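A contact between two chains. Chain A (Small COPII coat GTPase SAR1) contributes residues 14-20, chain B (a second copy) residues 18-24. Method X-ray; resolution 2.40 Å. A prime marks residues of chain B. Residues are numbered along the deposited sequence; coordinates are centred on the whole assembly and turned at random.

Chain A, residues 14-20: GVVKAKL
Chain B 18-24: AKLTEFY

Both stretches are helical throughout and belong to helices that extend beyond them at each end. Phi/psi values stay between -57/-38 and -69/-46, and i to i+4 hydrogen bonds confirm the fold: Lys19 N to Val15 O is 3.0 Å in chain A, and Phe23′ N to Lys19′ O is 2.9 Å in chain B. The N-to-C directions differ by 169°, so the helices run nearly antiparallel, their axes 10.2 Å apart at closest approach. Register is set by Val16 CA and Lys19′ CA, 6.6 Å apart.

No hydrogen bond crosses between the stretches; the contact is one of van der Waals packing, burying 227 Å² in total. Its apolar part centres on Val16, which is buried, has chi1 at 175° (t) and directs its CA-to-CB bond toward chain B. Val16 CG1 lies 4.0 Å from Leu20′ CD2, and Val16 CG2 lies 4.3 Å from the same Leu20′ CD2 and 4.4 Å from Phe23′ CD2, meeting the ring obliquely. A short branched side chain thus packs against two larger apolar ones, all three of them buried. Leu20′ (chi1 m, chi2 t) leaves its backbone sideways, yet its end comes nearer; the CA-to-CB bond of Phe23′ (chi1 -166°, t; chi2 -4°) points toward chain A.

The second kind of contact uses the aliphatic portions of lysines. Lys19′, with 74 Å² covered, packs its CB 4.1 Å from Val16 CG2 and its CD 4.1 Å from CG1 of the exposed Val15 (chi1 157°, t). Lys19 and Lys19′ share the rotamer m, m, t, t, and their CE atoms approach to 3.8 Å. Their NZ atoms are farther apart, about 5.0 Å between Lys19 NZ and Lys19′ NZ, so methylene carbons make the closest contact between these like-charged residues. Lysine suits this partly exposed position because its long chain supplies apolar surface while carrying the amine beyond the valines.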

# COMPACT_ATOMS: atom_id res chain seq x y z
N GLY A 14 -8.95 -2.53 0.16
CA GLY A 14 -9.36 -1.74 1.30
C GLY A 14 -8.33 -1.73 2.41
O GLY A 14 -8.07 -0.68 3.01
N VAL A 15 -7.73 -2.88 2.70
CA VAL A 15 -6.70 -2.96 3.74
C VAL A 15 -5.51 -2.08 3.38
O VAL A 15 -4.99 -1.33 4.22
CB VAL A 15 -6.29 -4.43 3.96
CG1 VAL A 15 -4.89 -4.53 4.57
CG2 VAL A 15 -7.32 -5.13 4.84
N VAL A 16 -5.08 -2.13 2.12
CA VAL A 16 -3.94 -1.31 1.71
C VAL A 16 -4.30 0.16 1.78
O VAL A 16 -3.51 0.98 2.28
CB VAL A 16 -3.47 -1.71 0.30
CG1 VAL A 16 -2.37 -0.76 -0.16
CG2 VAL A 16 -3.01 -3.16 0.31
N LYS A 17 -5.48 0.53 1.28
CA LYS A 17 -5.90 1.92 1.35
C LYS A 17 -5.92 2.41 2.79
O LYS A 17 -5.47 3.52 3.08
CB LYS A 17 -7.28 2.09 0.72
CG LYS A 17 -7.27 2.11 -0.79
CD LYS A 17 -8.68 2.05 -1.35
CE LYS A 17 -9.50 3.25 -0.90
NZ LYS A 17 -10.76 3.36 -1.69
N ALA A 18 -6.37 1.56 3.72
CA ALA A 18 -6.38 1.96 5.12
C ALA A 18 -4.97 2.20 5.64
O ALA A 18 -4.73 3.16 6.38
CB ALA A 18 -7.10 0.91 5.96
N LYS A 19 -4.01 1.34 5.27
CA LYS A 19 -2.63 1.57 5.71
C LYS A 19 -2.08 2.85 5.10
O LYS A 19 -1.38 3.61 5.78
CB LYS A 19 -1.73 0.39 5.36
CG LYS A 19 -2.12 -0.94 6.00
CD LYS A 19 -1.96 -0.93 7.52
CE LYS A 19 -2.33 -2.30 8.09
NZ LYS A 19 -2.27 -2.33 9.59
N LEU A 20 -2.43 3.13 3.84
CA LEU A 20 -1.97 4.37 3.21
C LEU A 20 -2.54 5.59 3.92
O LEU A 20 -1.83 6.60 4.10
CB LEU A 20 -2.38 4.39 1.74
CG LEU A 20 -1.81 3.31 0.81
CD1 LEU A 20 -2.24 3.56 -0.63
CD2 LEU A 20 -0.30 3.26 0.91
N ALA B 18 4.77 -5.09 2.85
CA ALA B 18 4.36 -6.44 3.21
C ALA B 18 2.93 -6.72 2.77
O ALA B 18 2.63 -7.81 2.27
CB ALA B 18 4.51 -6.64 4.71
N LYS B 19 2.02 -5.74 2.92
CA LYS B 19 0.65 -5.96 2.46
C LYS B 19 0.61 -6.10 0.94
O LYS B 19 -0.12 -6.93 0.41
CB LYS B 19 -0.28 -4.83 2.91
CG LYS B 19 -0.41 -4.66 4.41
CD LYS B 19 -1.09 -5.84 5.09
CE LYS B 19 -1.23 -5.59 6.59
NZ LYS B 19 -1.83 -6.76 7.32
N LEU B 20 1.44 -5.32 0.23
CA LEU B 20 1.49 -5.44 -1.22
C LEU B 20 1.98 -6.82 -1.65
O LEU B 20 1.47 -7.39 -2.62
CB LEU B 20 2.40 -4.35 -1.81
CG LEU B 20 2.00 -2.89 -1.60
CD1 LEU B 20 2.96 -1.97 -2.34
CD2 LEU B 20 0.57 -2.64 -2.05
N THR B 21 2.95 -7.37 -0.92
CA THR B 21 3.46 -8.70 -1.25
C THR B 21 2.39 -9.78 -1.03
O THR B 21 2.19 -10.65 -1.89
CB THR B 21 4.71 -8.98 -0.43
OG1 THR B 21 5.72 -8.03 -0.80
CG2 THR B 21 5.25 -10.39 -0.71
N GLU B 22 1.68 -9.73 0.10
CA GLU B 22 0.58 -10.67 0.33
C GLU B 22 -0.48 -10.56 -0.77
O GLU B 22 -0.99 -11.57 -1.25
CB GLU B 22 -0.10 -10.41 1.67
CG GLU B 22 0.72 -10.57 2.92
CD GLU B 22 -0.12 -10.24 4.16
OE1 GLU B 22 0.34 -9.46 5.02
OE2 GLU B 22 -1.26 -10.76 4.25
N PHE B 23 -0.81 -9.32 -1.15
CA PHE B 23 -1.79 -9.08 -2.20
C PHE B 23 -1.32 -9.67 -3.52
O PHE B 23 -2.07 -10.37 -4.21
CB PHE B 23 -2.01 -7.56 -2.31
CG PHE B 23 -3.20 -7.15 -3.11
CD1 PHE B 23 -4.00 -8.08 -3.76
CD2 PHE B 23 -3.53 -5.80 -3.20
CE1 PHE B 23 -5.10 -7.67 -4.49
CE2 PHE B 23 -4.63 -5.39 -3.92
CZ PHE B 23 -5.42 -6.33 -4.57
N TYR B 24 -0.05 -9.43 -3.86
CA TYR B 24 0.53 -9.97 -5.08
C TYR B 24 0.42 -11.49 -5.11
O TYR B 24 0.03 -12.07 -6.13
CB TYR B 24 2.00 -9.53 -5.15
CG TYR B 24 2.68 -9.66 -6.49
CD1 TYR B 24 2.75 -8.59 -7.37
CD2 TYR B 24 3.32 -10.85 -6.86
CE1 TYR B 24 3.39 -8.70 -8.59
CE2 TYR B 24 3.96 -10.97 -8.08
CZ TYR B 24 4.00 -9.90 -8.93
OH TYR B 24 4.64 -10.03 -10.14